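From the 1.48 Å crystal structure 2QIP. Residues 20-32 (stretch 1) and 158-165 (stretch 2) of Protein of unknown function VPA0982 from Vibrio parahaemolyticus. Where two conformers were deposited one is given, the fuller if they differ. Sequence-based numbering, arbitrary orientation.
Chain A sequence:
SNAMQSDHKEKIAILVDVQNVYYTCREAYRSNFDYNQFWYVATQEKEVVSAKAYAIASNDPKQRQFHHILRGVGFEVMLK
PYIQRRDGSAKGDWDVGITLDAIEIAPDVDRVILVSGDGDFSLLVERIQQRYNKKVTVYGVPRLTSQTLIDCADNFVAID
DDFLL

Stretch 1, residues 20-32: NVYYTCREAYRSN
Stretch 2, residues 158-165: AIDDDFLL

Stretch 1 holds the end of a helix that begins earlier in the chain, and three residues beyond it. Residues 20 to 29 are helical, with phi near -60 to -80° until Tyr-29, where phi/psi is -128/-7°. The i to i+4 hydrogen bonds run without a break from Thr-24 N to Asn-20 O, 2.9 Å, through to Arg-30 N to Arg-26 O, 3.0 Å. Arg-30 then leaves helical geometry with positive phi, 40/46°. Ser-31 (-139/167°) and Asn-32 (-106/151°) are extended.

Stretch 2 is the C-terminal tail of the same chain. Ile-159 (-86/104°) and Asp-160 (-140/-159°) are extended. Asp-161 (-58/-25°) and Asp-162 (-64/-16°) form a short 3-10 segment. Phe-163 N donates to Asp-160 O at 2.9 Å, and Leu-164 N to Asp-161 O at 3.3 Å. Phe-163 has phi/psi -127/22°. Leu-164 is extended again (-108/148°), and Leu-165 carries the terminal carboxylate.

The two stretches run in the same general sense. The CA of Cys-25 lies 8.1 Å from the CA of Ile-159, and the CA of Tyr-29 lies 8.3 Å from the CA of Asp-160. The backbones draw together at the end, where the CA atoms of Asn-32 and Leu-165 are 5.7 Å apart. There Leu-165 N donates to Asn-32 O at 2.9 Å, nearly straight at 175°. Asn-32 O also receives a CA-H...O contact from Leu-164 CA at 3.5 Å. The contact buries 417 Å² in all.

Cys-25 (m) points toward stretch 2. Cys-25 SG packs against Ile-159 CG2 at 3.7 Å and Leu-164 CD2 at 3.9 Å. One helical turn earlier, Val-21 (t) extends the apolar patch more loosely, with CG2 4.5 Å from Ile-159 CD1. Ile-159 is m, t and points toward the helix.

Tyr-29 has chi1 -51° (m) and chi2 -57°. Tyr-29 OH donates to Ile-159 O at 2.7 Å, so the hydroxyl reaches the tail's backbone. That oxygen lies at the ring edge, near its plane. Tyr-29 OH is also 3.5 Å from Asp-160 CA. Over one ring face sits Leu-164 CD1, 4.0 Å from the Tyr-29 ring centroid and 30° off the normal, a CH-pi contact. Its closest ring atom is Tyr-29 CD2, 3.6 Å from Leu-164 CD1.

Leu-164 is m, t. Its CA-to-CB bond points sideways, but its end comes nearer the helix. Ser-31 CB lies 4.1 Å from Leu-164 CD1. Ser-31 (m) turns its OG back to donate to Tyr-29 O at 2.9 Å.

Asn-32 is m with chi2 -16°. Asn-32 CB is 4.0 Å from Leu-165 CD1, while the amide end leads away. Arg-26 NH2 donates to Asn-32 OD1 at 3.2 Å, tying the helix to the segment after it. Arg-26 is m, m, m. Leu-165 is m, t. Asp-160 is p, and its CA-to-CB bond points away, though Asp-160 CB lies 3.9 Å from Tyr-29 OH. Asp-160 OD1 accepts from Asp-162 N at 3.0 Å, which braces the 3-10 turn.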

# COMPACT_ATOMS: atom_id res chain seq x y z
N ASN A 20 -11.61 1.03 -8.01
CA ASN A 20 -11.41 2.43 -8.41
C ASN A 20 -12.00 2.71 -9.80
O ASN A 20 -12.72 3.71 -9.99
CB ASN A 20 -9.94 2.83 -8.35
CG ASN A 20 -9.71 4.25 -8.82
OD1 ASN A 20 -9.52 4.50 -10.01
ND2 ASN A 20 -9.69 5.20 -7.88
N VAL A 21 -11.75 1.81 -10.75
CA VAL A 21 -12.31 1.93 -12.09
C VAL A 21 -13.83 1.95 -12.03
O VAL A 21 -14.45 2.80 -12.65
CB VAL A 21 -11.79 0.80 -12.99
CG1 VAL A 21 -12.51 0.80 -14.33
CG2 VAL A 21 -10.30 0.96 -13.20
N TYR A 22 -14.40 1.05 -11.25
CA TYR A 22 -15.85 0.94 -11.17
C TYR A 22 -16.45 2.24 -10.64
O TYR A 22 -17.31 2.84 -11.29
CB TYR A 22 -16.28 -0.25 -10.29
CG TYR A 22 -17.78 -0.27 -10.13
CD1 TYR A 22 -18.61 -0.73 -11.17
CD2 TYR A 22 -18.38 0.21 -8.96
CE1 TYR A 22 -20.02 -0.72 -11.02
CE2 TYR A 22 -19.77 0.23 -8.82
CZ TYR A 22 -20.57 -0.24 -9.85
OH TYR A 22 -21.95 -0.24 -9.73
N TYR A 23 -15.98 2.67 -9.48
CA TYR A 23 -16.59 3.83 -8.84
C TYR A 23 -16.34 5.12 -9.60
O TYR A 23 -17.23 5.97 -9.70
CB TYR A 23 -16.18 3.93 -7.37
CG TYR A 23 -16.80 2.83 -6.54
CD1 TYR A 23 -18.19 2.75 -6.39
CD2 TYR A 23 -16.02 1.84 -5.95
CE1 TYR A 23 -18.78 1.72 -5.64
CE2 TYR A 23 -16.59 0.81 -5.21
CZ TYR A 23 -17.98 0.76 -5.06
OH TYR A 23 -18.54 -0.26 -4.32
N THR A 24 -15.13 5.29 -10.13
CA THR A 24 -14.86 6.52 -10.89
C THR A 24 -15.62 6.56 -12.20
O THR A 24 -16.09 7.63 -12.59
CB THR A 24 -13.33 6.75 -11.14
OG1 THR A 24 -12.78 5.63 -11.84
CG2 THR A 24 -12.61 6.96 -9.82
N CYS A 25 -15.77 5.42 -12.88
CA CYS A 25 -16.58 5.42 -14.10
C CYS A 25 -18.06 5.65 -13.80
O CYS A 25 -18.73 6.35 -14.55
CB CYS A 25 -16.39 4.13 -14.90
SG CYS A 25 -14.81 4.06 -15.79
N ARG A 26 -18.55 5.09 -12.70
CA ARG A 26 -19.95 5.34 -12.28
C ARG A 26 -20.16 6.82 -11.95
O ARG A 26 -21.17 7.42 -12.36
CB ARG A 26 -20.34 4.46 -11.09
CG ARG A 26 -20.45 2.94 -11.35
CD ARG A 26 -21.12 2.54 -12.66
NE ARG A 26 -22.51 2.95 -12.75
CZ ARG A 26 -23.31 2.72 -13.79
NH1 ARG A 26 -24.57 3.16 -13.76
NH2 ARG A 26 -22.86 2.06 -14.85
N GLU A 27 -19.24 7.42 -11.20
CA GLU A 27 -19.40 8.81 -10.76
C GLU A 27 -19.28 9.80 -11.92
O GLU A 27 -20.08 10.74 -12.04
CB GLU A 27 -18.40 9.16 -9.65
CG GLU A 27 -18.46 10.61 -9.17
CD GLU A 27 -17.51 10.91 -8.02
OE1 GLU A 27 -17.00 9.96 -7.39
OE2 GLU A 27 -17.29 12.11 -7.73
N ALA A 28 -18.28 9.60 -12.78
CA ALA A 28 -18.05 10.54 -13.88
C ALA A 28 -18.98 10.37 -15.06
O ALA A 28 -19.34 11.35 -15.71
CB ALA A 28 -16.62 10.44 -14.34
N TYR A 29 -19.33 9.12 -15.37
CA TYR A 29 -19.98 8.79 -16.63
C TYR A 29 -21.27 7.97 -16.49
O TYR A 29 -21.93 7.72 -17.50
CB TYR A 29 -19.01 8.01 -17.52
CG TYR A 29 -17.65 8.63 -17.69
CD1 TYR A 29 -17.49 9.92 -18.20
CD2 TYR A 29 -16.49 7.89 -17.40
CE1 TYR A 29 -16.22 10.48 -18.39
CE2 TYR A 29 -15.23 8.43 -17.58
CZ TYR A 29 -15.09 9.71 -18.08
OH TYR A 29 -13.83 10.24 -18.26
N ARG A 30 -21.60 7.53 -15.28
CA ARG A 30 -22.65 6.50 -15.06
C ARG A 30 -22.61 5.38 -16.12
O ARG A 30 -23.64 4.96 -16.66
CB ARG A 30 -24.05 7.14 -14.89
CG ARG A 30 -24.17 7.91 -13.56
CD ARG A 30 -25.02 7.21 -12.48
NE ARG A 30 -24.58 5.88 -12.04
CZ ARG A 30 -24.86 5.34 -10.85
NH1 ARG A 30 -25.57 6.01 -9.96
NH2 ARG A 30 -24.41 4.13 -10.55
N SER A 31 -21.39 4.90 -16.38
CA SER A 31 -21.13 3.87 -17.37
C SER A 31 -20.10 2.92 -16.80
O SER A 31 -19.48 3.22 -15.78
CB SER A 31 -20.53 4.49 -18.64
OG SER A 31 -21.41 5.43 -19.22
N ASN A 32 -19.94 1.78 -17.45
CA ASN A 32 -18.95 0.79 -17.05
C ASN A 32 -17.76 0.77 -18.01
O ASN A 32 -17.89 1.09 -19.20
CB ASN A 32 -19.56 -0.62 -16.94
CG ASN A 32 -20.47 -0.81 -15.72
OD1 ASN A 32 -20.44 -0.03 -14.76
ND2 ASN A 32 -21.26 -1.87 -15.75
N ALA A 158 -6.31 8.81 -20.63
CA ALA A 158 -7.62 9.06 -20.04
C ALA A 158 -8.57 7.89 -20.18
O ALA A 158 -8.70 7.33 -21.26
CB ALA A 158 -8.25 10.24 -20.73
N ILE A 159 -9.24 7.52 -19.08
CA ILE A 159 -10.40 6.62 -19.17
C ILE A 159 -11.57 7.55 -19.46
O ILE A 159 -12.02 8.27 -18.59
CB ILE A 159 -10.64 5.82 -17.89
CG1 ILE A 159 -9.44 4.89 -17.63
CG2 ILE A 159 -11.97 5.01 -17.98
CD1 ILE A 159 -9.57 4.13 -16.30
N ASP A 160 -12.00 7.54 -20.71
CA ASP A 160 -13.11 8.36 -21.18
C ASP A 160 -13.93 7.51 -22.13
O ASP A 160 -13.83 6.28 -22.08
CB ASP A 160 -12.59 9.64 -21.86
CG ASP A 160 -11.72 9.39 -23.08
OD1 ASP A 160 -11.66 8.24 -23.60
OD2 ASP A 160 -11.06 10.37 -23.52
N ASP A 161 -14.71 8.14 -22.99
CA ASP A 161 -15.64 7.39 -23.82
C ASP A 161 -14.97 6.32 -24.69
O ASP A 161 -15.60 5.31 -25.03
CB ASP A 161 -16.49 8.34 -24.65
CG ASP A 161 -17.59 7.63 -25.40
OD1 ASP A 161 -18.55 7.16 -24.75
OD2 ASP A 161 -17.47 7.53 -26.64
N ASP A 162 -13.69 6.50 -25.02
CA ASP A 162 -12.94 5.53 -25.83
C ASP A 162 -12.78 4.17 -25.13
O ASP A 162 -12.39 3.18 -25.77
CB ASP A 162 -11.56 6.10 -26.19
CG ASP A 162 -11.63 7.28 -27.15
OD1 ASP A 162 -12.67 7.47 -27.83
OD2 ASP A 162 -10.63 8.02 -27.22
N PHE A 163 -13.02 4.14 -23.82
CA PHE A 163 -12.90 2.92 -23.03
C PHE A 163 -14.15 2.60 -22.22
O PHE A 163 -14.07 1.87 -21.25
CB PHE A 163 -11.68 2.99 -22.08
CG PHE A 163 -10.36 3.01 -22.81
CD1 PHE A 163 -9.88 1.86 -23.46
CD2 PHE A 163 -9.61 4.18 -22.90
CE1 PHE A 163 -8.66 1.89 -24.14
CE2 PHE A 163 -8.39 4.22 -23.58
CZ PHE A 163 -7.93 3.08 -24.22
N LEU A 164 -15.31 3.12 -22.64
CA LEU A 164 -16.56 2.82 -21.95
C LEU A 164 -17.45 1.89 -22.77
O LEU A 164 -17.44 1.93 -24.01
CB LEU A 164 -17.33 4.11 -21.64
CG LEU A 164 -16.63 5.05 -20.66
CD1 LEU A 164 -17.41 6.38 -20.57
CD2 LEU A 164 -16.42 4.43 -19.27
N LEU A 165 -18.21 1.05 -22.07
CA LEU A 165 -19.21 0.20 -22.72
C LEU A 165 -20.39 1.01 -23.17
O LEU A 165 -20.68 2.06 -22.60
CB LEU A 165 -19.70 -0.88 -21.77
CG LEU A 165 -18.67 -1.96 -21.44
CD1 LEU A 165 -19.15 -2.77 -20.26
CD2 LEU A 165 -18.42 -2.86 -22.64
OXT LEU A 165 -21.05 0.59 -24.12